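PDB 6JWY: 7,8-dihydro-6-hydroxymethylpterin pyrophosphokinase-dihydropteroate synthase from Plasmodium falciparum, which probably makes the pterin diphosphate of folate biosynthesis from ATP and hydroxymethyldihydropterin and then joins it to 4-aminobenzoate to give dihydropteroate. Local coordinates for residues Ile484-Phe489 / Thr508-Ile513; Asn502-Cys507 / Val527-Arg532; Asn553-Arg558 / Ile572-Gly577. The protein carries 1 engineered substitution. All coordinates share one frame; numbering follows the deposited sequence.

Contact 1: Ile484-Phe489 / Thr508-Ile513; sequences INYNVF and TNNPEI
Two waters carry the polar part of this contact, both at the carbonyl oxygen of I484. One donates to I484 O and accepts from the side-chain amide, 2.7 Å from N509 ND2; the other lies between I484 O and N510 N, 2.9 Å from N510 N, and can donate to the carbonyl. Beside them the CD1 methyl of I484 rests 3.7 Å from CG of N509.

In the TIM-barrel domain, the start of helix 486-494, after strand 478-482, here meets the loop between strands 500-503 and 525-529. The CG of Y486 stands anti to the backbone N (chi1 -175°), which swings the ring out to the backbone of 512-513: CE2 comes 3.5 Å from E512 O, and CD2 meets I513 N. The N510 amide crosses near the ring's base, ND2 3.6 Å from CB of Y486 and the planes 26° apart. I513 pushes CD1 against the backbone of Y486 and CB of F489, and both I513 and F489 touch L501.

N485 caps the helix, OD1 accepting from V488 N at 3.0 Å, and N510 forms an Asx turn to E512 N. The pairing therefore rests on bridging water and van der Waals packing against polar groups and backbone, with I513 on F489 the closer of the apolar side-chain pairs.

Contact 2: Asn502-Cys507 / Val527-Arg532; sequences NDISAC and VLMHKR. With CKL (4-[(2-azanyl-4-oxidanylidene-7,8-dihydro-3~{H}-pteridin-6-yl)methylamino]-~{N}-(5,6-dimethoxypyrimidin-4-yl)benzenesulfonamide), chain C; ACT (acetate ion), chain I.
Strands 500-503 and 525-529 are neighbouring parallel strands of the TIM barrel, N502 bridging to V527 and D503 to L528, with D503 N donating to V527 O at 3.2 Å. Their C-terminal ends and the following loops lie at the pterin pocket. The first leaves the sheet through a type I turn from D503 to A506. D503 OD1 grips this turn with three bonds, from S505 N, S505 OG and C507 N, the first making an Asx turn.

On the opposite face N502, its CG anti to the backbone N (chi1 173°), presents its amide to the pterin of the bound CKL: OD1 accepts from N11 at 2.7 Å, ND2 donates to N1 at 3.1 Å, and D430 takes a further bond from ND2. M529 SD lies 3.4 Å from N3 of that ring and CE 3.7 Å from CB of I504, whose CG2 also touches the pterin. A506 packs CB against CB of L528. An acetate, probably from the crystallisation liquor, is bound by H530 NE2 and by NE and NH2 of R532.

Strand 478-482 borders N502 on one side, strand 572-575 pairs with 525-529 on the other, and helix 547-564 covers A506 and L528.

Contact 3: Asn553-Arg558 / Ile572-Gly577; sequences NYLEQR and ILFDIG. With CKL (4-[(2-azanyl-4-oxidanylidene-7,8-dihydro-3~{H}-pteridin-6-yl)methylamino]-~{N}-(5,6-dimethoxypyrimidin-4-yl)benzenesulfonamide), chain C.
This is helix-on-strand packing in the TIM-barrel part of the enzyme, the pterin-binding domain, where helix 547-564 covers the parallel strand 572-575 that follows it. The short segments run nearly antiparallel, at 160° with axes 9.1 Å apart, as expected when a barrel helix returns the chain to the start of the next strand.

L555 carries the contact. Its CB meets CD2 of the F574 ring at 3.5 Å, and its CD1 continues past the ring to lie 3.4 Å from D575 O. The first torsion of F574 sets CG anti to its carbonyl carbon (chi1 -72°), bringing the ring toward the helix, where CE2 also approaches CG of E556 at 4.1 Å. The carboxylate of E556 stands almost perpendicular to that ring, 81° between planes, and finds its polar partner in Y600, whose own ring stacks on F574.

D575 points its side chain to the other side of the strand, into the pterin pocket. Its two oxygens have separate tasks. OD1 accepts from the backbone N of G577 at 2.9 Å, an Asx turn that helps fix the carboxylate, while OD2 takes two bonds from the CKL pterin, from N11 at 2.8 Å and from N3 at 2.5 Å.

How the contacts relate
All three contacts belong to the same barrel domain, but they sit at different depths. Contact 1 is partly buried and lies nearest the surface, which suits its bridging waters; contacts 2 and 3 are buried. Contact 2 pairs neighbouring strands through the backbone, whereas contact 3 lays a helix on a strand through apolar side chains. These two share the sheet, since strands 525-529 and 572-575 adjoin, and both hold the CKL pterin, with N502 and D575 each contributing. Contact 1 meets contact 2 where I484 and I513 pack against D503, and its T508 touches Y554 and R558 of contact 3.

Contact 1: Ile484-Phe489 / Thr508-Ile513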
loop_
_atom_site.group_PDB
_atom_site.type_symbol
_atom_site.label_atom_id
_atom_site.label_comp_id
_atom_site.label_asym_id
_atom_site.label_seq_id
_atom_site.Cartn_x
_atom_site.Cartn_y
_atom_site.Cartn_z
ATOM N N ILE A 484 5.707 -34.221 -1.581
ATOM C CA ILE A 484 5.639 -34.524 -3.014
ATOM C C ILE A 484 5.377 -36.017 -3.227
ATOM O O ILE A 484 5.416 -36.485 -4.365
ATOM C CB ILE A 484 6.900 -34.101 -3.789
ATOM C CG1 ILE A 484 8.136 -34.895 -3.355
ATOM C CG2 ILE A 484 7.121 -32.615 -3.707
ATOM C CD1 ILE A 484 9.376 -34.608 -4.181
ATOM N N ASN A 485 5.073 -36.728 -2.129
ATOM C CA ASN A 485 5.112 -38.179 -2.061
ATOM C C ASN A 485 3.688 -38.716 -1.958
ATOM O O ASN A 485 3.044 -38.650 -0.908
ATOM C CB ASN A 485 6.080 -38.656 -0.968
ATOM C CG ASN A 485 5.975 -40.135 -0.644
ATOM O OD1 ASN A 485 4.962 -40.769 -0.942
ATOM N ND2 ASN A 485 7.004 -40.707 -0.023
ATOM N N TYR A 486 3.232 -39.261 -3.086
ATOM C CA TYR A 486 1.979 -39.962 -3.299
ATOM C C TYR A 486 1.635 -40.860 -2.112
ATOM O O TYR A 486 0.503 -40.853 -1.655
ATOM C CB TYR A 486 2.110 -40.829 -4.557
ATOM C CG TYR A 486 0.846 -41.535 -4.972
ATOM C CD1 TYR A 486 0.416 -42.700 -4.348
ATOM C CD2 TYR A 486 0.062 -41.032 -5.998
ATOM C CE1 TYR A 486 -0.764 -43.333 -4.717
ATOM C CE2 TYR A 486 -1.110 -41.660 -6.399
ATOM C CZ TYR A 486 -1.523 -42.808 -5.749
ATOM O OH TYR A 486 -2.682 -43.393 -6.148
ATOM N N ASN A 487 2.581 -41.698 -1.665
ATOM C CA ASN A 487 2.256 -42.677 -0.638
ATOM C C ASN A 487 1.863 -41.959 0.648
ATOM O O ASN A 487 0.909 -42.365 1.317
ATOM C CB ASN A 487 3.382 -43.677 -0.373
ATOM C CG ASN A 487 3.586 -44.685 -1.481
ATOM O OD1 ASN A 487 2.655 -45.039 -2.200
ATOM N ND2 ASN A 487 4.805 -45.164 -1.626
ATOM N N VAL A 488 2.608 -40.903 0.988
ATOM C CA VAL A 488 2.320 -40.205 2.222
ATOM C C VAL A 488 0.975 -39.496 2.100
ATOM O O VAL A 488 0.160 -39.558 3.015
ATOM C CB VAL A 488 3.438 -39.231 2.617
ATOM C CG1 VAL A 488 3.052 -38.525 3.902
ATOM C CG2 VAL A 488 4.781 -39.936 2.768
ATOM N N PHE A 489 0.717 -38.859 0.954
ATOM C CA PHE A 489 -0.514 -38.097 0.823
ATOM C C PHE A 489 -1.694 -39.046 0.718
ATOM O O PHE A 489 -2.780 -38.706 1.156
ATOM C CB PHE A 489 -0.460 -37.119 -0.354
ATOM C CG PHE A 489 -1.673 -36.236 -0.473
ATOM C CD1 PHE A 489 -1.855 -35.152 0.384
ATOM C CD2 PHE A 489 -2.656 -36.508 -1.422
ATOM C CE1 PHE A 489 -2.998 -34.356 0.306
ATOM C CE2 PHE A 489 -3.789 -35.706 -1.508
ATOM C CZ PHE A 489 -3.961 -34.636 -0.638
ATOM N N THR A 508 4.734 -32.036 -10.322
ATOM C CA THR A 508 5.491 -32.513 -11.476
ATOM C C THR A 508 6.302 -33.750 -11.108
ATOM O O THR A 508 6.679 -34.510 -11.996
ATOM C CB THR A 508 6.482 -31.500 -12.066
ATOM O OG1 THR A 508 7.538 -31.193 -11.137
ATOM C CG2 THR A 508 5.823 -30.277 -12.685
ATOM N N ASN A 509 6.568 -33.945 -9.807
ATOM C CA ASN A 509 7.352 -35.079 -9.364
ATOM C C ASN A 509 6.596 -36.375 -9.621
ATOM O O ASN A 509 7.140 -37.314 -10.191
ATOM C CB ASN A 509 7.813 -34.969 -7.915
ATOM C CG ASN A 509 9.120 -35.713 -7.724
ATOM O OD1 ASN A 509 10.205 -35.171 -7.976
ATOM N ND2 ASN A 509 9.032 -36.974 -7.357
ATOM N N ASN A 510 5.360 -36.446 -9.138
ATOM C CA ASN A 510 4.509 -37.590 -9.401
ATOM C C ASN A 510 3.087 -37.078 -9.617
ATOM O O ASN A 510 2.278 -36.990 -8.698
ATOM C CB ASN A 510 4.624 -38.674 -8.336
ATOM C CG ASN A 510 3.806 -39.908 -8.670
ATOM O OD1 ASN A 510 3.270 -40.060 -9.770
ATOM N ND2 ASN A 510 3.712 -40.821 -7.727
ATOM N N PRO A 511 2.737 -36.720 -10.860
ATOM C CA PRO A 511 1.406 -36.187 -11.143
ATOM C C PRO A 511 0.252 -37.140 -10.832
ATOM O O PRO A 511 -0.915 -36.745 -10.870
ATOM C CB PRO A 511 1.518 -35.858 -12.633
ATOM C CG PRO A 511 2.563 -36.838 -13.107
ATOM C CD PRO A 511 3.621 -36.750 -12.034
ATOM N N GLU A 512 0.574 -38.390 -10.518
ATOM C CA GLU A 512 -0.438 -39.347 -10.091
ATOM C C GLU A 512 -1.126 -38.818 -8.832
ATOM O O GLU A 512 -2.290 -39.121 -8.580
ATOM C CB GLU A 512 0.199 -40.714 -9.783
ATOM C CG GLU A 512 0.729 -41.445 -10.988
ATOM C CD GLU A 512 -0.315 -42.133 -11.850
ATOM O OE1 GLU A 512 -1.241 -42.788 -11.289
ATOM O OE2 GLU A 512 -0.198 -42.011 -13.088
ATOM N N ILE A 513 -0.373 -38.051 -8.032
ATOM C CA ILE A 513 -0.911 -37.421 -6.836
ATOM C C ILE A 513 -2.177 -36.616 -7.170
ATOM O O ILE A 513 -3.047 -36.466 -6.314
ATOM C CB ILE A 513 0.186 -36.580 -6.145
ATOM C CG1 ILE A 513 0.009 -36.509 -4.628
ATOM C CG2 ILE A 513 0.367 -35.203 -6.783
ATOM C CD1 ILE A 513 1.314 -36.211 -3.881
HETATM O O HOH W 1 4.448 -34.973 -6.836
HETATM O O HOH W 2 7.262 -37.901 -5.588
#

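Contact 2: Asn502-Cys507 / Val527-Arg532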
loop_
_atom_site.group_PDB
_atom_site.type_symbol
_atom_site.label_atom_id
_atom_site.label_comp_id
_atom_site.label_asym_id
_atom_site.label_seq_id
_atom_site.Cartn_x
_atom_site.Cartn_y
_atom_site.Cartn_z
ATOM N N ASN A 502 0.393 -29.455 -0.209
ATOM C CA ASN A 502 1.394 -28.436 -0.523
ATOM C C ASN A 502 2.524 -29.160 -1.253
ATOM O O ASN A 502 3.375 -29.796 -0.619
ATOM C CB ASN A 502 1.868 -27.721 0.751
ATOM C CG ASN A 502 3.019 -26.760 0.556
ATOM O OD1 ASN A 502 3.305 -26.348 -0.560
ATOM N ND2 ASN A 502 3.700 -26.388 1.627
ATOM N N ASP A 503 2.455 -29.152 -2.589
ATOM C CA ASP A 503 3.355 -29.932 -3.430
ATOM C C ASP A 503 4.399 -28.979 -4.001
ATOM O O ASP A 503 4.131 -28.241 -4.934
ATOM C CB ASP A 503 2.584 -30.703 -4.502
ATOM C CG ASP A 503 3.431 -31.665 -5.347
ATOM O OD1 ASP A 503 4.557 -31.271 -5.762
ATOM O OD2 ASP A 503 2.939 -32.809 -5.635
ATOM N N ILE A 504 5.599 -28.978 -3.437
ATOM C CA ILE A 504 6.568 -27.987 -3.868
ATOM C C ILE A 504 7.143 -28.297 -5.254
ATOM O O ILE A 504 7.988 -27.550 -5.741
ATOM C CB ILE A 504 7.689 -27.866 -2.822
ATOM C CG1 ILE A 504 8.446 -29.190 -2.682
ATOM C CG2 ILE A 504 7.117 -27.359 -1.496
ATOM C CD1 ILE A 504 9.883 -29.008 -2.324
ATOM N N SER A 505 6.717 -29.388 -5.901
ATOM C CA SER A 505 7.174 -29.635 -7.260
ATOM C C SER A 505 6.064 -29.268 -8.251
ATOM O O SER A 505 6.178 -29.484 -9.472
ATOM C CB SER A 505 7.626 -31.053 -7.426
ATOM O OG SER A 505 6.521 -31.897 -7.711
ATOM N N ALA A 506 4.972 -28.728 -7.696
ATOM C CA ALA A 506 3.802 -28.358 -8.481
ATOM C C ALA A 506 3.229 -29.617 -9.138
ATOM O O ALA A 506 2.730 -29.588 -10.255
ATOM C CB ALA A 506 4.113 -27.216 -9.444
ATOM N N CYS A 507 3.279 -30.725 -8.402
ATOM C CA CYS A 507 2.738 -31.997 -8.855
ATOM C C CYS A 507 3.499 -32.517 -10.083
ATOM O O CYS A 507 2.958 -33.326 -10.826
ATOM C CB CYS A 507 1.243 -31.862 -9.134
ATOM S SG CYS A 507 0.282 -31.462 -7.643
ATOM N N VAL A 527 -1.498 -26.383 -3.242
ATOM C CA VAL A 527 -0.538 -25.317 -3.485
ATOM C C VAL A 527 0.466 -25.798 -4.530
ATOM O O VAL A 527 1.127 -26.793 -4.304
ATOM C CB VAL A 527 0.225 -24.984 -2.189
ATOM C CG1 VAL A 527 1.227 -23.857 -2.376
ATOM C CG2 VAL A 527 -0.731 -24.644 -1.084
ATOM N N LEU A 528 0.624 -25.064 -5.640
ATOM C CA LEU A 528 1.593 -25.410 -6.669
ATOM C C LEU A 528 2.730 -24.412 -6.550
ATOM O O LEU A 528 2.516 -23.234 -6.738
ATOM C CB LEU A 528 0.936 -25.201 -8.038
ATOM C CG LEU A 528 -0.237 -26.110 -8.404
ATOM C CD1 LEU A 528 -0.786 -25.755 -9.796
ATOM C CD2 LEU A 528 0.141 -27.599 -8.310
ATOM N N MET A 529 3.941 -24.872 -6.271
ATOM C CA MET A 529 5.052 -23.950 -6.066
ATOM C C MET A 529 6.070 -24.095 -7.202
ATOM O O MET A 529 6.250 -25.181 -7.737
ATOM C CB MET A 529 5.740 -24.245 -4.723
ATOM C CG MET A 529 6.715 -23.172 -4.312
ATOM S SD MET A 529 7.895 -23.759 -3.092
ATOM C CE MET A 529 9.075 -24.680 -4.093
ATOM N N HIS A 530 6.754 -23.002 -7.551
ATOM C CA HIS A 530 7.784 -23.058 -8.575
ATOM C C HIS A 530 9.127 -23.355 -7.930
ATOM O O HIS A 530 9.476 -22.732 -6.917
ATOM C CB HIS A 530 7.957 -21.717 -9.305
ATOM C CG HIS A 530 9.127 -21.749 -10.233
ATOM N ND1 HIS A 530 10.403 -21.356 -9.842
ATOM C CD2 HIS A 530 9.237 -22.193 -11.507
ATOM C CE1 HIS A 530 11.241 -21.518 -10.846
ATOM N NE2 HIS A 530 10.543 -22.028 -11.890
ATOM N N LYS A 531 9.886 -24.260 -8.560
ATOM C CA LYS A 531 11.304 -24.427 -8.273
ATOM C C LYS A 531 11.984 -25.111 -9.453
ATOM O O LYS A 531 11.326 -25.565 -10.378
ATOM C CB LYS A 531 11.525 -25.275 -7.015
ATOM C CG LYS A 531 11.125 -26.732 -7.133
ATOM C CD LYS A 531 11.521 -27.525 -5.893
ATOM C CE LYS A 531 10.979 -28.944 -5.907
ATOM N NZ LYS A 531 11.469 -29.702 -7.083
ATOM N N ARG A 532 13.310 -25.192 -9.404
ATOM C CA ARG A 532 14.075 -25.946 -10.378
ATOM C C ARG A 532 14.950 -26.932 -9.625
ATOM O O ARG A 532 15.367 -26.653 -8.504
ATOM C CB ARG A 532 14.936 -24.978 -11.172
ATOM C CG ARG A 532 14.143 -24.234 -12.224
ATOM C CD ARG A 532 15.115 -23.248 -12.838
ATOM N NE ARG A 532 14.624 -22.577 -14.032
ATOM C CZ ARG A 532 15.314 -21.627 -14.631
ATOM N NH1 ARG A 532 16.469 -21.253 -14.099
ATOM N NH2 ARG A 532 14.841 -21.024 -15.713
HETATM C C2 CKL C . 5.684 -23.773 -0.016
HETATM C C4 CKL C . 7.575 -22.389 0.304
HETATM C C5 CKL C . 8.244 -23.410 1.121
HETATM C C6 CKL C . 7.460 -24.648 1.283
HETATM O O24 CKL C . 17.105 -19.957 0.927
HETATM S S21 CKL C . 16.967 -20.660 2.186
HETATM O O23 CKL C . 16.900 -19.651 3.193
HETATM N N22 CKL C . 18.186 -21.632 2.643
HETATM C C25 CKL C . 19.238 -22.011 1.874
HETATM C C30 CKL C . 20.229 -22.802 2.443
HETATM O O31 CKL C . 20.146 -23.199 3.757
HETATM C C32 CKL C . 19.620 -24.486 4.099
HETATM C C29 CKL C . 21.314 -23.170 1.666
HETATM O O33 CKL C . 22.317 -23.948 2.203
HETATM C C34 CKL C . 23.704 -23.708 1.912
HETATM N N28 CKL C . 21.368 -22.761 0.372
HETATM C C27 CKL C . 20.396 -21.998 -0.163
HETATM N N26 CKL C . 19.344 -21.619 0.575
HETATM C C18 CKL C . 15.713 -21.666 2.129
HETATM C C17 CKL C . 15.171 -22.118 3.334
HETATM C C16 CKL C . 14.095 -22.997 3.304
HETATM C C19 CKL C . 15.196 -22.118 0.903
HETATM C C20 CKL C . 14.114 -22.999 0.883
HETATM C C15 CKL C . 13.546 -23.423 2.092
HETATM N N14 CKL C . 12.465 -24.277 2.078
HETATM C C13 CKL C . 11.396 -24.397 3.082
HETATM C C8 CKL C . 10.036 -24.336 2.397
HETATM C C9 CKL C . 9.275 -25.594 2.590
HETATM N N10 CKL C . 7.983 -25.647 1.984
HETATM N N1 CKL C . 6.209 -24.782 0.730
HETATM N N7 CKL C . 9.497 -23.273 1.682
HETATM O O12 CKL C . 8.140 -21.290 0.104
HETATM N N3 CKL C . 6.356 -22.631 -0.224
HETATM N N11 CKL C . 4.483 -23.928 -0.601
HETATM C C ACT I . 11.574 -21.997 -15.210
HETATM O O ACT I . 12.006 -22.811 -14.371
HETATM O OXT ACT I . 12.295 -21.431 -16.073
HETATM C CH3 ACT I . 10.077 -21.699 -15.209
#

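Contact 3: Asn553-Arg558 / Ile572-Gly577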
loop_
_atom_site.group_PDB
_atom_site.type_symbol
_atom_site.label_atom_id
_atom_site.label_comp_id
_atom_site.label_asym_id
_atom_site.label_seq_id
_atom_site.Cartn_x
_atom_site.Cartn_y
_atom_site.Cartn_z
ATOM N N ASN A 553 4.246 -17.907 -15.836
ATOM C CA ASN A 553 3.794 -18.764 -16.922
ATOM C C ASN A 553 3.833 -20.250 -16.522
ATOM O O ASN A 553 2.941 -21.030 -16.895
ATOM C CB ASN A 553 4.528 -18.427 -18.228
ATOM C CG ASN A 553 4.410 -19.537 -19.261
ATOM O OD1 ASN A 553 3.358 -19.704 -19.906
ATOM N ND2 ASN A 553 5.471 -20.332 -19.413
ATOM N N TYR A 554 4.874 -20.633 -15.754
ATOM C CA TYR A 554 5.075 -22.005 -15.301
ATOM C C TYR A 554 3.887 -22.433 -14.442
ATOM O O TYR A 554 3.267 -23.475 -14.695
ATOM C CB TYR A 554 6.387 -22.113 -14.522
ATOM C CG TYR A 554 6.581 -23.426 -13.806
ATOM C CD1 TYR A 554 6.144 -23.591 -12.495
ATOM C CD2 TYR A 554 7.158 -24.520 -14.442
ATOM C CE1 TYR A 554 6.260 -24.803 -11.839
ATOM C CE2 TYR A 554 7.294 -25.735 -13.794
ATOM C CZ TYR A 554 6.849 -25.873 -12.488
ATOM O OH TYR A 554 7.010 -27.057 -11.817
ATOM N N LEU A 555 3.544 -21.581 -13.451
ATOM C CA LEU A 555 2.454 -21.868 -12.530
ATOM C C LEU A 555 1.130 -21.911 -13.283
ATOM O O LEU A 555 0.322 -22.806 -13.055
ATOM C CB LEU A 555 2.441 -20.844 -11.387
ATOM C CG LEU A 555 3.590 -20.974 -10.381
ATOM C CD1 LEU A 555 3.557 -19.849 -9.372
ATOM C CD2 LEU A 555 3.576 -22.316 -9.666
ATOM N N GLU A 556 0.927 -20.964 -14.209
ATOM C CA GLU A 556 -0.256 -20.967 -15.067
ATOM C C GLU A 556 -0.329 -22.269 -15.878
ATOM O O GLU A 556 -1.406 -22.842 -16.055
ATOM C CB GLU A 556 -0.301 -19.728 -15.964
ATOM C CG GLU A 556 -0.855 -18.481 -15.307
ATOM C CD GLU A 556 -0.635 -17.195 -16.111
ATOM O OE1 GLU A 556 0.248 -17.171 -17.003
ATOM O OE2 GLU A 556 -1.335 -16.195 -15.844
ATOM N N GLN A 557 0.818 -22.766 -16.352
ATOM C CA GLN A 557 0.770 -24.012 -17.096
ATOM C C GLN A 557 0.474 -25.162 -16.135
ATOM O O GLN A 557 -0.337 -26.041 -16.438
ATOM C CB GLN A 557 2.044 -24.254 -17.907
ATOM C CG GLN A 557 2.247 -23.281 -19.058
ATOM C CD GLN A 557 3.645 -23.365 -19.643
ATOM O OE1 GLN A 557 4.078 -22.498 -20.408
ATOM N NE2 GLN A 557 4.379 -24.417 -19.300
ATOM N N ARG A 558 1.108 -25.150 -14.958
ATOM C CA ARG A 558 0.810 -26.218 -14.024
ATOM C C ARG A 558 -0.695 -26.224 -13.753
ATOM O O ARG A 558 -1.306 -27.297 -13.805
ATOM C CB ARG A 558 1.678 -26.129 -12.766
ATOM C CG ARG A 558 3.174 -26.276 -13.015
ATOM C CD ARG A 558 3.521 -27.558 -13.762
ATOM N NE ARG A 558 2.915 -28.752 -13.184
ATOM C CZ ARG A 558 2.733 -29.918 -13.820
ATOM N NH1 ARG A 558 3.074 -30.070 -15.099
ATOM N NH2 ARG A 558 2.194 -30.923 -13.147
ATOM N N ILE A 572 -6.821 -24.105 -6.376
ATOM C CA ILE A 572 -5.412 -24.169 -6.713
ATOM C C ILE A 572 -4.740 -22.884 -6.277
ATOM O O ILE A 572 -5.141 -21.817 -6.702
ATOM C CB ILE A 572 -5.245 -24.424 -8.225
ATOM C CG1 ILE A 572 -5.742 -25.822 -8.579
ATOM C CG2 ILE A 572 -3.810 -24.219 -8.666
ATOM C CD1 ILE A 572 -5.930 -26.021 -10.048
ATOM N N LEU A 573 -3.669 -22.991 -5.505
ATOM C CA LEU A 573 -2.951 -21.817 -5.020
ATOM C C LEU A 573 -1.576 -21.768 -5.667
ATOM O O LEU A 573 -0.955 -22.823 -5.887
ATOM C CB LEU A 573 -2.860 -21.893 -3.493
ATOM C CG LEU A 573 -4.205 -22.192 -2.821
ATOM C CD1 LEU A 573 -4.054 -23.043 -1.575
ATOM C CD2 LEU A 573 -4.975 -20.916 -2.514
ATOM N N PHE A 574 -1.147 -20.543 -6.000
ATOM C CA PHE A 574 0.108 -20.260 -6.683
ATOM C C PHE A 574 1.154 -19.874 -5.637
ATOM O O PHE A 574 0.874 -19.097 -4.705
ATOM C CB PHE A 574 -0.024 -19.041 -7.603
ATOM C CG PHE A 574 -0.826 -19.210 -8.866
ATOM C CD1 PHE A 574 -2.198 -19.491 -8.826
ATOM C CD2 PHE A 574 -0.232 -19.022 -10.106
ATOM C CE1 PHE A 574 -2.945 -19.643 -9.994
ATOM C CE2 PHE A 574 -0.958 -19.196 -11.272
ATOM C CZ PHE A 574 -2.308 -19.505 -11.218
ATOM N N ASP A 575 2.383 -20.361 -5.847
ATOM C CA ASP A 575 3.491 -20.013 -4.980
ATOM C C ASP A 575 4.735 -19.906 -5.851
ATOM O O ASP A 575 5.120 -20.861 -6.514
ATOM C CB ASP A 575 3.580 -20.980 -3.792
ATOM C CG ASP A 575 4.694 -20.671 -2.791
ATOM O OD1 ASP A 575 5.513 -19.736 -3.062
ATOM O OD2 ASP A 575 4.775 -21.408 -1.750
ATOM N N ILE A 576 5.343 -18.719 -5.842
ATOM C CA ILE A 576 6.520 -18.403 -6.638
ATOM C C ILE A 576 7.762 -19.106 -6.100
ATOM O O ILE A 576 8.821 -18.964 -6.704
ATOM C CB ILE A 576 6.766 -16.888 -6.551
ATOM C CG1 ILE A 576 7.094 -16.515 -5.096
ATOM C CG2 ILE A 576 5.553 -16.149 -7.111
ATOM C CD1 ILE A 576 7.016 -15.037 -4.755
ATOM N N GLY A 577 7.689 -19.726 -4.918
ATOM C CA GLY A 577 8.822 -20.464 -4.381
ATOM C C GLY A 577 10.047 -19.602 -4.072
ATOM O O GLY A 577 11.117 -19.807 -4.632
HETATM C C2 CKL C . 5.684 -23.773 -0.016
HETATM C C4 CKL C . 7.575 -22.389 0.304
HETATM C C5 CKL C . 8.244 -23.410 1.121
HETATM C C6 CKL C . 7.460 -24.648 1.283
HETATM O O24 CKL C . 17.105 -19.957 0.927
HETATM S S21 CKL C . 16.967 -20.660 2.186
HETATM O O23 CKL C . 16.900 -19.651 3.193
HETATM N N22 CKL C . 18.186 -21.632 2.643
HETATM C C25 CKL C . 19.238 -22.011 1.874
HETATM C C30 CKL C . 20.229 -22.802 2.443
HETATM O O31 CKL C . 20.146 -23.199 3.757
HETATM C C32 CKL C . 19.620 -24.486 4.099
HETATM C C29 CKL C . 21.314 -23.170 1.666
HETATM O O33 CKL C . 22.317 -23.948 2.203
HETATM C C34 CKL C . 23.704 -23.708 1.912
HETATM N N28 CKL C . 21.368 -22.761 0.372
HETATM C C27 CKL C . 20.396 -21.998 -0.163
HETATM N N26 CKL C . 19.344 -21.619 0.575
HETATM C C18 CKL C . 15.713 -21.666 2.129
HETATM C C17 CKL C . 15.171 -22.118 3.334
HETATM C C16 CKL C . 14.095 -22.997 3.304
HETATM C C19 CKL C . 15.196 -22.118 0.903
HETATM C C20 CKL C . 14.114 -22.999 0.883
HETATM C C15 CKL C . 13.546 -23.423 2.092
HETATM N N14 CKL C . 12.465 -24.277 2.078
HETATM C C13 CKL C . 11.396 -24.397 3.082
HETATM C C8 CKL C . 10.036 -24.336 2.397
HETATM C C9 CKL C . 9.275 -25.594 2.590
HETATM N N10 CKL C . 7.983 -25.647 1.984
HETATM N N1 CKL C . 6.209 -24.782 0.730
HETATM N N7 CKL C . 9.497 -23.273 1.682
HETATM O O12 CKL C . 8.140 -21.290 0.104
HETATM N N3 CKL C . 6.356 -22.631 -0.224
HETATM N N11 CKL C . 4.483 -23.928 -0.601
#